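Local atomic coordinates of collectin placenta 1 (Mus musculus, PDB entry 2OX9), a protein that probably serves as a scavenger receptor whose C-type lectin domain binds the leukocyte cell-surface glycan Lewis(x) with the aid of calcium. Residues T13-F26 / C120-R132. Numbering follows the deposited sequence.
Sequences TDKCYYFSLEKEIF and CDEINNFICEKER. With CA (calcium ion), chain L.
Cys16 and Lys130, and likewise Tyr18 and Cys128, are joined by reciprocal backbone bonds, and Ser20 N continues the ladder to Phe126 O; between them Tyr17–Glu129 and Phe19–Ile127 form non-hydrogen-bonded pairs. The N-to-C directions of strands 15-19 and 125-131 differ by 162°, which makes the pairing antiparallel. Beyond Ser20 the register slips by two, and a separate bridge links Glu24 with Asn124.

Polar side chains hold the slip. Ser20 OG accepts from Phe126 N (2.8 Å) and donates to Glu22 O. The Asn125 amide works at both ends: ND2 donates to Ser20 O at 2.7 Å, whereas OD1 receives Lys23 NZ at 2.9 Å on a lone pair, which fixes the amide's rotation.

Ser20 CB sits 3.5 Å from the Phe126 ring centroid, 6° off the normal, a CH-pi contact over the face; Ala29 and Cys33 of helix 26-35 also touch this ring. At the ring's edge lies Cys128 SG, on the sheet face shared by Tyr18 and Cys128. On the opposite sheet face Ile127 CG1 meets Phe19 CD2 at 3.9 Å.

Charge gathers beside Tyr17. Glu129 stretches alongside the tyrosine ring because its CG lies opposite the amide nitrogen (chi1 172°) and the chain is extended beyond it; it chelates calcium through OE1 (2.7 Å) and OE2 (2.5 Å). Lys15 NZ reaches Glu129 OE2 at 3.0 Å from above the carboxylate plane, a salt bridge that probably offsets some of the charge around the ion. Phe42 O, Asn44 and Glu48 complete the protein ligands, and Glu48 also bonds Tyr17 OH.

This pairing of strands near the two ends of the domain closes the C-type lectin fold into its characteristic loop, pinned to helix 26-35 by the Cys33–Cys128 disulfide.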
ATOM      1  N   THR A  13      16.569  -5.724   4.140  1.00 17.33           N
ATOM      2  CA  THR A  13      17.068  -6.880   3.398  1.00 18.42           C
ATOM      3  C   THR A  13      17.621  -6.343   2.080  1.00 19.71           C
ATOM      4  O   THR A  13      18.379  -5.368   2.095  1.00 20.81           O
ATOM      5  CB  THR A  13      15.979  -7.968   3.142  1.00 20.45           C
ATOM      6  OG1 THR A  13      14.914  -7.431   2.354  1.00 22.57           O
ATOM      7  CG2 THR A  13      15.427  -8.478   4.458  1.00 19.10           C
ATOM      8  N   ASP A  14      17.251  -6.935   0.946  1.00 18.98           N
ATOM      9  CA  ASP A  14      17.786  -6.469  -0.338  1.00 21.15           C
ATOM     10  C   ASP A  14      16.832  -5.585  -1.145  1.00 19.78           C
ATOM     11  O   ASP A  14      16.898  -5.548  -2.374  1.00 19.95           O
ATOM     12  CB  ASP A  14      18.225  -7.666  -1.191  1.00 22.23           C
ATOM     13  CG  ASP A  14      17.058  -8.497  -1.677  1.00 25.24           C
ATOM     14  OD1 ASP A  14      16.006  -8.506  -1.001  1.00 25.06           O
ATOM     15  OD2 ASP A  14      17.199  -9.155  -2.731  1.00 26.27           O
ATOM     16  N   LYS A  15      15.956  -4.870  -0.446  1.00 17.50           N
ATOM     17  CA  LYS A  15      15.002  -3.990  -1.097  1.00 14.25           C
ATOM     18  C   LYS A  15      15.154  -2.571  -0.588  1.00 15.04           C
ATOM     19  O   LYS A  15      15.779  -2.338   0.455  1.00 14.30           O
ATOM     20  CB  LYS A  15      13.574  -4.471  -0.834  1.00 18.30           C
ATOM     21  CG  LYS A  15      13.268  -5.843  -1.399  1.00 18.18           C
ATOM     22  CD  LYS A  15      13.674  -5.941  -2.855  1.00 19.73           C
ATOM     23  CE  LYS A  15      12.641  -6.715  -3.641  1.00 23.44           C
ATOM     24  NZ  LYS A  15      11.306  -6.055  -3.579  1.00 24.05           N
ATOM     25  N   CYS A  16      14.597  -1.628  -1.345  1.00 13.44           N
ATOM     26  CA  CYS A  16      14.635  -0.216  -0.988  1.00 15.26           C
ATOM     27  C   CYS A  16      13.213   0.310  -0.984  1.00 13.49           C
ATOM     28  O   CYS A  16      12.436   0.027  -1.899  1.00 12.45           O
ATOM     29  CB  CYS A  16      15.456   0.582  -1.995  1.00 18.03           C
ATOM     30  SG  CYS A  16      17.197   0.075  -2.063  1.00 24.92           S
ATOM     31  N   TYR A  17      12.887   1.095   0.037  1.00 12.06           N
ATOM     32  CA  TYR A  17      11.548   1.637   0.171  1.00  9.47           C
ATOM     33  C   TYR A  17      11.556   3.142   0.294  1.00 11.07           C
ATOM     34  O   TYR A  17      12.485   3.728   0.861  1.00  9.71           O
ATOM     35  CB  TYR A  17      10.861   1.062   1.411  1.00 11.82           C
ATOM     36  CG  TYR A  17      10.832  -0.448   1.463  1.00 10.32           C
ATOM     37  CD1 TYR A  17      11.986  -1.177   1.731  1.00 12.36           C
ATOM     38  CD2 TYR A  17       9.645  -1.147   1.247  1.00 14.17           C
ATOM     39  CE1 TYR A  17      11.963  -2.567   1.786  1.00 14.45           C
ATOM     40  CE2 TYR A  17       9.609  -2.538   1.301  1.00 14.19           C
ATOM     41  CZ  TYR A  17      10.774  -3.240   1.572  1.00 15.63           C
ATOM     42  OH  TYR A  17      10.742  -4.613   1.640  1.00 14.00           O
ATOM     43  N   TYR A  18      10.504   3.750  -0.238  1.00  8.66           N
ATOM     44  CA  TYR A  18      10.333   5.189  -0.189  1.00 12.88           C
ATOM     45  C   TYR A  18       9.017   5.489   0.525  1.00 11.81           C
ATOM     46  O   TYR A  18       7.939   5.128   0.043  1.00  9.13           O
ATOM     47  CB  TYR A  18      10.303   5.770  -1.608  1.00 14.20           C
ATOM     48  CG  TYR A  18      10.024   7.259  -1.637  1.00 17.13           C
ATOM     49  CD1 TYR A  18      10.927   8.164  -1.079  1.00 19.53           C
ATOM     50  CD2 TYR A  18       8.847   7.762  -2.196  1.00 18.43           C
ATOM     51  CE1 TYR A  18      10.665   9.531  -1.073  1.00 20.98           C
ATOM     52  CE2 TYR A  18       8.576   9.133  -2.197  1.00 18.99           C
ATOM     53  CZ  TYR A  18       9.489  10.009  -1.633  1.00 21.76           C
ATOM     54  OH  TYR A  18       9.237  11.369  -1.627  1.00 24.25           O
ATOM     55  N   PHE A  19       9.111   6.133   1.683  1.00 13.47           N
ATOM     56  CA  PHE A  19       7.927   6.497   2.448  1.00 12.74           C
ATOM     57  C   PHE A  19       7.636   7.951   2.085  1.00 14.81           C
ATOM     58  O   PHE A  19       8.266   8.879   2.588  1.00 16.77           O
ATOM     59  CB  PHE A  19       8.206   6.311   3.939  1.00 11.89           C
ATOM     60  CG  PHE A  19       8.522   4.895   4.307  1.00 11.51           C
ATOM     61  CD1 PHE A  19       9.831   4.419   4.249  1.00  8.92           C
ATOM     62  CD2 PHE A  19       7.508   4.023   4.678  1.00 10.04           C
ATOM     63  CE1 PHE A  19      10.126   3.096   4.553  1.00 11.61           C
ATOM     64  CE2 PHE A  19       7.787   2.695   4.987  1.00 12.00           C
ATOM     65  CZ  PHE A  19       9.106   2.228   4.923  1.00 10.13           C
ATOM     66  N   SER A  20       6.685   8.120   1.173  1.00 14.21           N
ATOM     67  CA  SER A  20       6.321   9.418   0.628  1.00 14.20           C
ATOM     68  C   SER A  20       5.935  10.556   1.556  1.00 15.94           C
ATOM     69  O   SER A  20       5.398  10.362   2.644  1.00 14.82           O
ATOM     70  CB  SER A  20       5.188   9.251  -0.382  1.00 13.40           C
ATOM     71  OG  SER A  20       3.932   9.322   0.268  1.00 12.21           O
ATOM     72  N   LEU A  21       6.240  11.761   1.087  1.00 17.64           N
ATOM     73  CA  LEU A  21       5.872  12.981   1.770  1.00 17.91           C
ATOM     74  C   LEU A  21       4.756  13.496   0.872  1.00 19.45           C
ATOM     75  O   LEU A  21       3.989  14.383   1.244  1.00 17.51           O
ATOM     76  CB  LEU A  21       7.033  13.969   1.797  1.00 20.35           C
ATOM     77  CG  LEU A  21       8.195  13.565   2.705  1.00 23.28           C
ATOM     78  CD1 LEU A  21       9.207  14.702   2.758  1.00 26.86           C
ATOM     79  CD2 LEU A  21       7.675  13.253   4.100  1.00 22.66           C
ATOM     80  N   GLU A  22       4.677  12.907  -0.321  1.00 19.07           N
ATOM     81  CA  GLU A  22       3.658  13.269  -1.295  1.00 21.58           C
ATOM     82  C   GLU A  22       2.348  12.590  -0.908  1.00 20.97           C
ATOM     83  O   GLU A  22       2.356  11.476  -0.387  1.00 22.03           O
ATOM     84  CB  GLU A  22       4.062  12.815  -2.707  1.00 21.71           C
ATOM     85  CG  GLU A  22       5.264  13.541  -3.326  1.00 23.73           C
ATOM     86  CD  GLU A  22       6.606  12.944  -2.921  1.00 25.75           C
ATOM     87  OE1 GLU A  22       6.634  12.064  -2.032  1.00 25.71           O
ATOM     88  OE2 GLU A  22       7.638  13.361  -3.494  1.00 25.11           O
ATOM     89  N   LYS A  23       1.233  13.272  -1.157  1.00 21.56           N
ATOM     90  CA  LYS A  23      -0.100  12.738  -0.868  1.00 22.45           C
ATOM     91  C   LYS A  23      -0.841  12.706  -2.203  1.00 22.77           C
ATOM     92  O   LYS A  23      -0.949  13.739  -2.870  1.00 24.43           O
ATOM     93  CB  LYS A  23      -0.846  13.645   0.119  1.00 25.04           C
ATOM     94  CG  LYS A  23      -0.130  13.883   1.451  1.00 28.74           C
ATOM     95  CD  LYS A  23      -1.045  14.605   2.443  1.00 29.67           C
ATOM     96  CE  LYS A  23      -0.294  15.087   3.681  1.00 30.69           C
ATOM     97  NZ  LYS A  23       0.385  13.986   4.424  1.00 30.15           N
ATOM     98  N   GLU A  24      -1.351  11.539  -2.597  1.00 19.96           N
ATOM     99  CA  GLU A  24      -2.044  11.405  -3.886  1.00 19.74           C
ATOM    100  C   GLU A  24      -3.138  10.328  -3.894  1.00 16.43           C
ATOM    101  O   GLU A  24      -3.203   9.490  -2.995  1.00 15.34           O
ATOM    102  CB  GLU A  24      -1.027  11.047  -4.971  1.00 22.23           C
ATOM    103  CG  GLU A  24       0.224  11.913  -5.013  1.00 28.00           C
ATOM    104  CD  GLU A  24      -0.016  13.272  -5.636  1.00 31.43           C
ATOM    105  OE1 GLU A  24      -0.511  13.322  -6.782  1.00 33.41           O
ATOM    106  OE2 GLU A  24       0.301  14.291  -4.989  1.00 35.51           O
ATOM    107  N   ILE A  25      -3.992  10.348  -4.913  1.00 12.78           N
ATOM    108  CA  ILE A  25      -5.029   9.327  -5.023  1.00 14.22           C
ATOM    109  C   ILE A  25      -4.278   8.065  -5.431  1.00 13.64           C
ATOM    110  O   ILE A  25      -3.123   8.153  -5.859  1.00 12.78           O
ATOM    111  CB  ILE A  25      -6.086   9.668  -6.104  1.00 16.26           C
ATOM    112  CG1 ILE A  25      -5.428   9.799  -7.478  1.00 14.44           C
ATOM    113  CG2 ILE A  25      -6.803  10.945  -5.736  1.00 17.13           C
ATOM    114  CD1 ILE A  25      -6.431  10.083  -8.597  1.00 19.49           C
ATOM    115  N   PHE A  26      -4.923   6.906  -5.328  1.00 13.68           N
ATOM    116  CA  PHE A  26      -4.257   5.645  -5.655  1.00 15.34           C
ATOM    117  C   PHE A  26      -3.547   5.579  -6.998  1.00 17.75           C
ATOM    118  O   PHE A  26      -2.368   5.236  -7.053  1.00 18.09           O
ATOM    119  CB  PHE A  26      -5.227   4.470  -5.585  1.00 16.32           C
ATOM    120  CG  PHE A  26      -4.554   3.121  -5.690  1.00 12.84           C
ATOM    121  CD1 PHE A  26      -3.920   2.556  -4.579  1.00 14.80           C
ATOM    122  CD2 PHE A  26      -4.553   2.417  -6.888  1.00 16.02           C
ATOM    123  CE1 PHE A  26      -3.299   1.311  -4.657  1.00 14.36           C
ATOM    124  CE2 PHE A  26      -3.931   1.163  -6.982  1.00 14.88           C
ATOM    125  CZ  PHE A  26      -3.303   0.611  -5.859  1.00 15.88           C
ATOM    126  N   CYS A 120     -10.679   4.540  -3.916  1.00 23.26           N
ATOM    127  CA  CYS A 120      -9.431   4.886  -4.578  1.00 24.71           C
ATOM    128  C   CYS A 120      -9.162   6.362  -4.853  1.00 24.62           C
ATOM    129  O   CYS A 120      -8.059   6.716  -5.266  1.00 23.63           O
ATOM    130  CB  CYS A 120      -9.293   4.080  -5.864  1.00 27.07           C
ATOM    131  SG  CYS A 120      -9.399   2.278  -5.601  1.00 35.47           S
ATOM    132  N   ASP A 121     -10.146   7.222  -4.611  1.00 25.44           N
ATOM    133  CA  ASP A 121      -9.962   8.653  -4.843  1.00 29.37           C
ATOM    134  C   ASP A 121      -9.540   9.400  -3.585  1.00 29.86           C
ATOM    135  O   ASP A 121      -9.462  10.629  -3.585  1.00 32.15           O
ATOM    136  CB  ASP A 121     -11.243   9.285  -5.407  1.00 33.07           C
ATOM    137  CG  ASP A 121     -12.435   9.135  -4.476  1.00 37.92           C
ATOM    138  OD1 ASP A 121     -12.370   9.619  -3.324  1.00 40.76           O
ATOM    139  OD2 ASP A 121     -13.445   8.536  -4.904  1.00 41.38           O
ATOM    140  N   GLU A 122      -9.271   8.657  -2.516  1.00 27.60           N
ATOM    141  CA  GLU A 122      -8.841   9.247  -1.255  1.00 27.46           C
ATOM    142  C   GLU A 122      -7.380   9.669  -1.376  1.00 25.10           C
ATOM    143  O   GLU A 122      -6.573   8.964  -1.970  1.00 24.18           O
ATOM    144  CB  GLU A 122      -8.990   8.235  -0.115  1.00 29.33           C
ATOM    145  CG  GLU A 122      -8.649   8.801   1.250  1.00 34.91           C
ATOM    146  CD  GLU A 122      -9.644   9.852   1.707  1.00 37.90           C
ATOM    147  OE1 GLU A 122     -10.736   9.465   2.175  1.00 38.19           O
ATOM    148  OE2 GLU A 122      -9.340  11.062   1.587  1.00 39.63           O
ATOM    149  N   ILE A 123      -7.046  10.831  -0.828  1.00 23.37           N
ATOM    150  CA  ILE A 123      -5.673  11.330  -0.882  1.00 22.37           C
ATOM    151  C   ILE A 123      -4.890  10.785   0.316  1.00 20.23           C
ATOM    152  O   ILE A 123      -5.168  11.145   1.456  1.00 23.18           O
ATOM    153  CB  ILE A 123      -5.643  12.872  -0.836  1.00 23.46           C
ATOM    154  CG1 ILE A 123      -6.556  13.441  -1.926  1.00 22.34           C
ATOM    155  CG2 ILE A 123      -4.214  13.372  -1.036  1.00 24.67           C
ATOM    156  CD1 ILE A 123      -7.042  14.848  -1.644  1.00 25.68           C
ATOM    157  N   ASN A 124      -3.921   9.915   0.041  1.00 16.33           N
ATOM    158  CA  ASN A 124      -3.076   9.291   1.069  1.00 14.07           C
ATOM    159  C   ASN A 124      -1.592   9.394   0.723  1.00 12.52           C
ATOM    160  O   ASN A 124      -1.237   9.706  -0.407  1.00  9.86           O
ATOM    161  CB  ASN A 124      -3.391   7.795   1.176  1.00 15.65           C
ATOM    162  CG  ASN A 124      -4.644   7.510   1.962  1.00 18.25           C
ATOM    163  OD1 ASN A 124      -5.304   6.490   1.752  1.00 23.54           O
ATOM    164  ND2 ASN A 124      -4.970   8.392   2.891  1.00 20.58           N
ATOM    165  N   ASN A 125      -0.729   9.138   1.706  1.00 11.04           N
ATOM    166  CA  ASN A 125       0.705   9.105   1.443  1.00 11.62           C
ATOM    167  C   ASN A 125       0.852   7.707   0.854  1.00 10.96           C
ATOM    168  O   ASN A 125      -0.149   6.999   0.682  1.00 11.58           O
ATOM    169  CB  ASN A 125       1.525   9.216   2.734  1.00 11.88           C
ATOM    170  CG  ASN A 125       1.634  10.637   3.233  1.00 14.32           C
ATOM    171  OD1 ASN A 125       0.642  11.250   3.600  1.00 15.66           O
ATOM    172  ND2 ASN A 125       2.850  11.173   3.239  1.00 16.66           N
ATOM    173  N   PHE A 126       2.072   7.291   0.539  1.00  8.01           N
ATOM    174  CA  PHE A 126       2.245   5.972  -0.038  1.00  8.51           C
ATOM    175  C   PHE A 126       3.648   5.420   0.164  1.00  8.71           C
ATOM    176  O   PHE A 126       4.533   6.103   0.687  1.00  7.83           O
ATOM    177  CB  PHE A 126       1.898   6.014  -1.540  1.00  8.44           C
ATOM    178  CG  PHE A 126       2.686   7.027  -2.323  1.00  7.54           C
ATOM    179  CD1 PHE A 126       3.915   6.697  -2.884  1.00 10.58           C
ATOM    180  CD2 PHE A 126       2.188   8.317  -2.515  1.00  8.28           C
ATOM    181  CE1 PHE A 126       4.636   7.640  -3.632  1.00  6.17           C
ATOM    182  CE2 PHE A 126       2.896   9.258  -3.255  1.00 10.05           C
ATOM    183  CZ  PHE A 126       4.124   8.918  -3.818  1.00 12.34           C
ATOM    184  N   ILE A 127       3.847   4.176  -0.252  1.00  9.07           N
ATOM    185  CA  ILE A 127       5.149   3.540  -0.097  1.00  8.73           C
ATOM    186  C   ILE A 127       5.558   2.836  -1.385  1.00 10.46           C
ATOM    187  O   ILE A 127       4.807   2.017  -1.903  1.00  8.98           O
ATOM    188  CB  ILE A 127       5.120   2.467   1.018  1.00  9.13           C
ATOM    189  CG1 ILE A 127       4.585   3.067   2.321  1.00  9.98           C
ATOM    190  CG2 ILE A 127       6.530   1.908   1.230  1.00  5.23           C
ATOM    191  CD1 ILE A 127       4.303   2.029   3.374  1.00  6.98           C
ATOM    192  N   CYS A 128       6.746   3.156  -1.891  1.00 11.24           N
ATOM    193  CA  CYS A 128       7.262   2.514  -3.093  1.00 10.77           C
ATOM    194  C   CYS A 128       8.297   1.476  -2.691  1.00 10.92           C
ATOM    195  O   CYS A 128       8.979   1.621  -1.670  1.00  8.83           O
ATOM    196  CB  CYS A 128       7.945   3.505  -4.033  1.00 14.30           C
ATOM    197  SG  CYS A 128       6.955   4.882  -4.686  1.00 20.21           S
ATOM    198  N   GLU A 129       8.426   0.437  -3.508  1.00  8.84           N
ATOM    199  CA  GLU A 129       9.379  -0.618  -3.234  1.00 10.72           C
ATOM    200  C   GLU A 129      10.122  -1.024  -4.507  1.00 11.88           C
ATOM    201  O   GLU A 129       9.547  -1.073  -5.598  1.00 10.10           O
ATOM    202  CB  GLU A 129       8.659  -1.837  -2.641  1.00 12.15           C
ATOM    203  CG  GLU A 129       9.546  -3.063  -2.498  1.00 13.49           C
ATOM    204  CD  GLU A 129       8.826  -4.273  -1.917  1.00 12.16           C
ATOM    205  OE1 GLU A 129       7.579  -4.357  -2.001  1.00 16.73           O
ATOM    206  OE2 GLU A 129       9.517  -5.157  -1.386  1.00 15.42           O
ATOM    207  N   LYS A 130      11.407  -1.305  -4.365  1.00 13.92           N
ATOM    208  CA  LYS A 130      12.198  -1.740  -5.508  1.00 15.84           C
ATOM    209  C   LYS A 130      13.460  -2.454  -5.061  1.00 17.29           C
ATOM    210  O   LYS A 130      13.785  -2.481  -3.881  1.00 15.40           O
ATOM    211  CB  LYS A 130      12.552  -0.561  -6.419  1.00 17.19           C
ATOM    212  CG  LYS A 130      13.542   0.455  -5.857  1.00 15.34           C
ATOM    213  CD  LYS A 130      13.810   1.519  -6.920  1.00 18.50           C
ATOM    214  CE  LYS A 130      14.846   2.543  -6.487  1.00 19.54           C
ATOM    215  NZ  LYS A 130      15.101   3.552  -7.569  1.00 19.05           N
ATOM    216  N   GLU A 131      14.167  -3.027  -6.026  1.00 19.30           N
ATOM    217  CA  GLU A 131      15.384  -3.768  -5.750  1.00 24.46           C
ATOM    218  C   GLU A 131      16.595  -2.870  -5.589  1.00 25.05           C
ATOM    219  O   GLU A 131      16.744  -1.882  -6.291  1.00 25.22           O
ATOM    220  CB  GLU A 131      15.639  -4.767  -6.879  1.00 25.53           C
ATOM    221  CG  GLU A 131      14.573  -5.836  -6.979  1.00 29.84           C
ATOM    222  CD  GLU A 131      14.801  -6.773  -8.139  1.00 32.78           C
ATOM    223  OE1 GLU A 131      15.937  -7.275  -8.281  1.00 33.94           O
ATOM    224  OE2 GLU A 131      13.843  -7.012  -8.900  1.00 36.38           O
ATOM    225  N   ARG A 132      17.460  -3.218  -4.652  1.00 28.41           N
ATOM    226  CA  ARG A 132      18.670  -2.448  -4.447  1.00 32.09           C
ATOM    227  C   ARG A 132      19.599  -2.843  -5.582  1.00 33.69           C
ATOM    228  O   ARG A 132      19.715  -4.025  -5.897  1.00 32.73           O
ATOM    229  CB  ARG A 132      19.306  -2.805  -3.107  1.00 34.27           C
ATOM    230  CG  ARG A 132      20.726  -2.286  -2.930  1.00 37.57           C
ATOM    231  CD  ARG A 132      21.200  -2.517  -1.509  1.00 40.62           C
ATOM    232  NE  ARG A 132      21.093  -3.921  -1.129  1.00 43.27           N
ATOM    233  CZ  ARG A 132      21.159  -4.363   0.123  1.00 43.68           C
ATOM    234  NH1 ARG A 132      21.333  -3.506   1.124  1.00 42.89           N
ATOM    235  NH2 ARG A 132      21.053  -5.663   0.374  1.00 43.36           N
TER
HETATM  236 CA    CA L 804       7.754  -6.703  -0.610  1.00 15.06          CA
HETATM  237  O   HOH W   1       3.438  13.407   5.159  1.00 22.54           O
HETATM  238  O   HOH W   2       9.531  -8.063  -0.635  1.00 23.42           O
HETATM  239  O   HOH W   3       7.490  -7.486  -2.834  1.00 13.64           O